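Rhamnosidase B (Bacillus sp., PDB 2OKX) probably hydrolyses terminal alpha-L-rhamnose residues from glycosides with inversion at the anomeric carbon, as a member of glycoside hydrolase family 78. Local coordinates at residues G786-P791 against E812-Q817; L819-I824 against Q894-T899. One frame throughout, in Å; residues are numbered along the deposited sequence.

Contact 1: residues G786-P791 against E812-Q817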
# COMPACT_ATOMS: atom_id res chain seq x y z
N GLY A 786 8.91 28.22 21.86
CA GLY A 786 8.54 29.45 21.18
C GLY A 786 8.30 29.14 19.71
O GLY A 786 7.37 29.67 19.10
N TYR A 787 9.15 28.28 19.16
CA TYR A 787 9.03 27.89 17.76
C TYR A 787 7.72 27.13 17.55
O TYR A 787 7.04 27.30 16.54
CB TYR A 787 10.21 27.00 17.36
CG TYR A 787 11.56 27.72 17.36
CD1 TYR A 787 12.75 26.99 17.38
CD2 TYR A 787 11.63 29.11 17.34
CE1 TYR A 787 13.99 27.64 17.39
CE2 TYR A 787 12.86 29.77 17.35
CZ TYR A 787 14.03 29.03 17.37
OH TYR A 787 15.25 29.67 17.39
N LEU A 788 7.36 26.29 18.52
CA LEU A 788 6.13 25.51 18.45
C LEU A 788 4.91 26.42 18.31
O LEU A 788 4.05 26.19 17.46
CB LEU A 788 5.98 24.62 19.69
CG LEU A 788 7.06 23.56 19.94
CD1 LEU A 788 6.68 22.73 21.16
CD2 LEU A 788 7.20 22.66 18.71
N SER A 789 4.85 27.45 19.15
CA SER A 789 3.72 28.38 19.11
C SER A 789 3.81 29.37 17.95
O SER A 789 2.80 29.88 17.48
CB SER A 789 3.63 29.16 20.43
OG SER A 789 4.84 29.84 20.70
N SER A 790 5.03 29.63 17.48
CA SER A 790 5.24 30.55 16.36
C SER A 790 6.38 30.06 15.48
O SER A 790 7.52 30.51 15.61
CB SER A 790 5.56 31.96 16.88
OG SER A 790 4.48 32.48 17.64
N PRO A 791 6.09 29.13 14.56
CA PRO A 791 7.10 28.58 13.65
C PRO A 791 7.75 29.64 12.75
O PRO A 791 7.07 30.35 12.01
CB PRO A 791 6.31 27.55 12.84
CG PRO A 791 5.24 27.12 13.81
CD PRO A 791 4.80 28.43 14.40
N GLU A 812 0.91 18.99 22.94
CA GLU A 812 0.25 18.43 24.12
C GLU A 812 1.20 18.56 25.30
O GLU A 812 0.81 18.99 26.39
CB GLU A 812 -0.09 16.95 23.88
CG GLU A 812 -0.59 16.22 25.12
CD GLU A 812 -1.93 16.76 25.63
OE1 GLU A 812 -2.25 16.51 26.81
OE2 GLU A 812 -2.66 17.43 24.87
N LYS A 813 2.46 18.20 25.08
CA LYS A 813 3.49 18.29 26.11
C LYS A 813 3.68 19.73 26.56
O LYS A 813 3.93 19.99 27.74
CB LYS A 813 4.81 17.74 25.55
CG LYS A 813 5.99 17.79 26.52
CD LYS A 813 7.24 17.23 25.85
CE LYS A 813 8.45 17.27 26.79
NZ LYS A 813 8.27 16.38 27.98
N ALA A 814 3.54 20.67 25.63
CA ALA A 814 3.70 22.09 25.93
C ALA A 814 2.41 22.72 26.45
O ALA A 814 2.38 23.90 26.79
CB ALA A 814 4.17 22.83 24.69
N GLY A 815 1.34 21.93 26.49
CA GLY A 815 0.06 22.45 26.96
C GLY A 815 -0.57 23.47 26.02
O GLY A 815 -1.18 24.43 26.47
N ARG A 816 -0.42 23.25 24.71
CA ARG A 816 -0.98 24.17 23.73
C ARG A 816 -2.06 23.49 22.89
O ARG A 816 -1.96 23.42 21.67
CB ARG A 816 0.13 24.69 22.80
CG ARG A 816 1.29 25.36 23.53
CD ARG A 816 0.81 26.43 24.49
NE ARG A 816 0.10 27.51 23.80
CZ ARG A 816 0.70 28.48 23.12
NH1 ARG A 816 2.02 28.51 23.02
NH2 ARG A 816 -0.02 29.43 22.53
N GLN A 817 -3.10 23.01 23.57
CA GLN A 817 -4.20 22.32 22.90
C GLN A 817 -4.97 23.19 21.91
O GLN A 817 -5.40 22.70 20.87
CB GLN A 817 -5.17 21.74 23.93
CG GLN A 817 -4.63 20.53 24.72
CD GLN A 817 -3.70 20.91 25.85
OE1 GLN A 817 -3.62 22.08 26.24
NE2 GLN A 817 -3.00 19.93 26.41
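S789, which meets R816 across the contact, stands on a helical turn closed by the bond from S790 N to G786 O, at 2.8 Å. S790 then departs from helical phi and psi, so S789 is the last residue of its helix. Its first torsion (chi1 57°) sets OG between the backbone N and the carbonyl carbon and leaves CB as the nearer point to the arginine. R816 NH1 is placed 3.1 Å from S789 CB, an unusually short approach that is doubtful in detail, with CB oblique to the guanidinium; S789 OG lies 3.9 Å from R816 NH1. The arginine chain, bent at both chi2 and chi3, curls to bring its guanidinium there. Beside this pair, L788 CD1 meets A814 CB at 4.3 Å, an apolar touch. No hydrogen bond joins the two segments, and they bury 117 Å² in all.

The facing backbone is shaped by a Schellman motif: G815 has positive phi, and G815 N bonds back to E812 O at 3.0 Å. R816 follows as the N-cap residue of helix 817-833, so the sharp corner between two helices delivers the arginine. Across that corner Q817 NE2 donates to E812 OE2 at 3.0 Å (155° at the hydrogen), arriving from above the carboxylate plane, 54° out of it. S875 OG also bonds E812 OE2, and K880 forms a salt bridge with E812 OE1.

Within this alpha barrel, the last turn of helix 778-789 thus meets the turn that joins helix 801-813 to helix 817-833, with Y771 of helix 764-772 packing on both L788 and A814, while Y807 OH bonds L788 O.

Contact 2: residues L819-I824 against Q894-T899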
# COMPACT_ATOMS: atom_id res chain seq x y z
N LEU A 819 -3.83 25.63 20.08
CA LEU A 819 -3.02 25.77 18.88
C LEU A 819 -3.12 24.48 18.06
O LEU A 819 -3.12 24.51 16.83
CB LEU A 819 -1.55 26.01 19.25
CG LEU A 819 -0.62 26.23 18.05
CD1 LEU A 819 -1.03 27.51 17.32
CD2 LEU A 819 0.83 26.33 18.53
N MET A 820 -3.21 23.36 18.77
CA MET A 820 -3.34 22.06 18.13
C MET A 820 -4.65 22.02 17.35
O MET A 820 -4.68 21.62 16.18
CB MET A 820 -3.32 20.95 19.18
CG MET A 820 -3.38 19.53 18.62
SD MET A 820 -3.87 18.30 19.87
CE MET A 820 -2.48 18.38 20.99
N LEU A 821 -5.74 22.45 17.99
CA LEU A 821 -7.04 22.46 17.33
C LEU A 821 -7.05 23.36 16.10
O LEU A 821 -7.59 22.99 15.06
CB LEU A 821 -8.14 22.92 18.29
CG LEU A 821 -8.54 21.94 19.39
CD1 LEU A 821 -9.82 22.44 20.06
CD2 LEU A 821 -8.77 20.56 18.80
N ASP A 822 -6.46 24.55 16.22
CA ASP A 822 -6.43 25.46 15.09
C ASP A 822 -5.61 24.90 13.94
O ASP A 822 -5.94 25.12 12.77
CB ASP A 822 -5.91 26.83 15.49
CG ASP A 822 -6.92 27.62 16.30
OD1 ASP A 822 -8.13 27.39 16.13
OD2 ASP A 822 -6.50 28.49 17.09
N ASP A 823 -4.55 24.16 14.26
CA ASP A 823 -3.72 23.57 13.22
C ASP A 823 -4.53 22.49 12.51
O ASP A 823 -4.52 22.39 11.28
CB ASP A 823 -2.45 22.96 13.82
CG ASP A 823 -1.41 22.63 12.76
OD1 ASP A 823 -0.61 23.52 12.41
OD2 ASP A 823 -1.40 21.48 12.26
N ILE A 824 -5.22 21.66 13.29
CA ILE A 824 -6.04 20.60 12.72
C ILE A 824 -7.10 21.22 11.81
O ILE A 824 -7.29 20.77 10.68
CB ILE A 824 -6.71 19.75 13.83
CG1 ILE A 824 -5.64 18.90 14.54
CG2 ILE A 824 -7.79 18.86 13.24
CD1 ILE A 824 -6.15 18.17 15.76
N GLN A 894 -9.73 19.29 27.97
CA GLN A 894 -9.13 20.55 27.55
C GLN A 894 -10.08 21.06 26.47
O GLN A 894 -9.80 20.92 25.27
CB GLN A 894 -7.72 20.34 26.98
CG GLN A 894 -6.68 19.91 28.02
CD GLN A 894 -6.53 20.91 29.16
OE1 GLN A 894 -5.95 20.59 30.20
NE2 GLN A 894 -7.04 22.12 28.96
N PRO A 895 -11.22 21.62 26.88
CA PRO A 895 -12.25 22.15 25.97
C PRO A 895 -11.79 23.22 24.98
O PRO A 895 -12.37 23.35 23.90
CB PRO A 895 -13.31 22.70 26.93
CG PRO A 895 -13.14 21.83 28.15
CD PRO A 895 -11.65 21.76 28.28
N CYS A 896 -10.76 23.97 25.34
CA CYS A 896 -10.27 25.03 24.47
C CYS A 896 -11.46 25.93 24.17
O CYS A 896 -12.08 26.46 25.09
CB CYS A 896 -9.69 24.45 23.18
SG CYS A 896 -8.29 23.35 23.46
N ASP A 897 -11.80 26.10 22.90
CA ASP A 897 -12.94 26.95 22.54
C ASP A 897 -14.23 26.20 22.25
O ASP A 897 -15.18 26.78 21.70
CB ASP A 897 -12.59 27.85 21.35
CG ASP A 897 -12.08 27.07 20.14
OD1 ASP A 897 -11.65 27.73 19.17
OD2 ASP A 897 -12.12 25.82 20.15
N LEU A 898 -14.29 24.93 22.62
CA LEU A 898 -15.48 24.11 22.38
C LEU A 898 -16.50 24.28 23.51
O LEU A 898 -16.14 24.58 24.65
CB LEU A 898 -15.07 22.64 22.29
CG LEU A 898 -14.02 22.29 21.23
CD1 LEU A 898 -13.68 20.80 21.31
CD2 LEU A 898 -14.55 22.65 19.83
N THR A 899 -17.78 24.10 23.19
CA THR A 899 -18.82 24.24 24.22
C THR A 899 -19.22 22.88 24.78
O THR A 899 -19.75 22.79 25.89
CB THR A 899 -20.07 24.97 23.68
OG1 THR A 899 -20.56 24.30 22.51
CG2 THR A 899 -19.72 26.41 23.33
O HOH W 1 -9.12 29.70 18.81
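A helical segment, 819-824, faces a tight turn: P895 to L898 forms a type II' beta turn, with positive phi at C896 and a bond from L898 N to P895 O of 2.8 Å. The nearest alpha carbons, those of L821 and C896, are 8.2 Å apart, a spacing that leaves room for one side chain to bridge the gap. L821 does so. Its CG lies anti to the carbonyl carbon (chi1 -72°), and CD1 reaches C896 CB at 3.7 Å, with C896 SG almost as near. L898 CG is further from L821 CD1, at 4.4 Å. I876 of helix 868-876 packs on both leucines.

The turn belongs to the link between strands 888-891 and 900-906 in the C-terminal beta domain, and helix 817-833 to the alpha barrel, so the contact is a domain interface.

Beside the apolar contact, D822 OD1 and D897 OD1 come within 4.7 Å. R825, one helical turn after D822, forms salt bridges with both D822 OD1 and D897 OD2, which probably offsets their like charges. One water donates to D897 OD1 at 3.2 Å and, weakly, to D822 OD2.

How the contacts relate
From the N terminus, contact 1 comes first, closing a 20-residue excursion that leaves the end of helix 778-789 and returns along helix 801-813. Contact 2 opens just afterwards, on helix 817-833, and closes a longer excursion of 69 residues running through helix 868-876 into the C-terminal beta domain. The two are therefore in series, neither nested nor crossed. Contact 1 joins barrel helices to one another; contact 2 joins the barrel to the domain that follows. Their centres are 13 Å apart and they touch directly: L819 CD2 packs 3.4 Å from L788 O, and Q817 CB lies 3.5 Å from C896 SG.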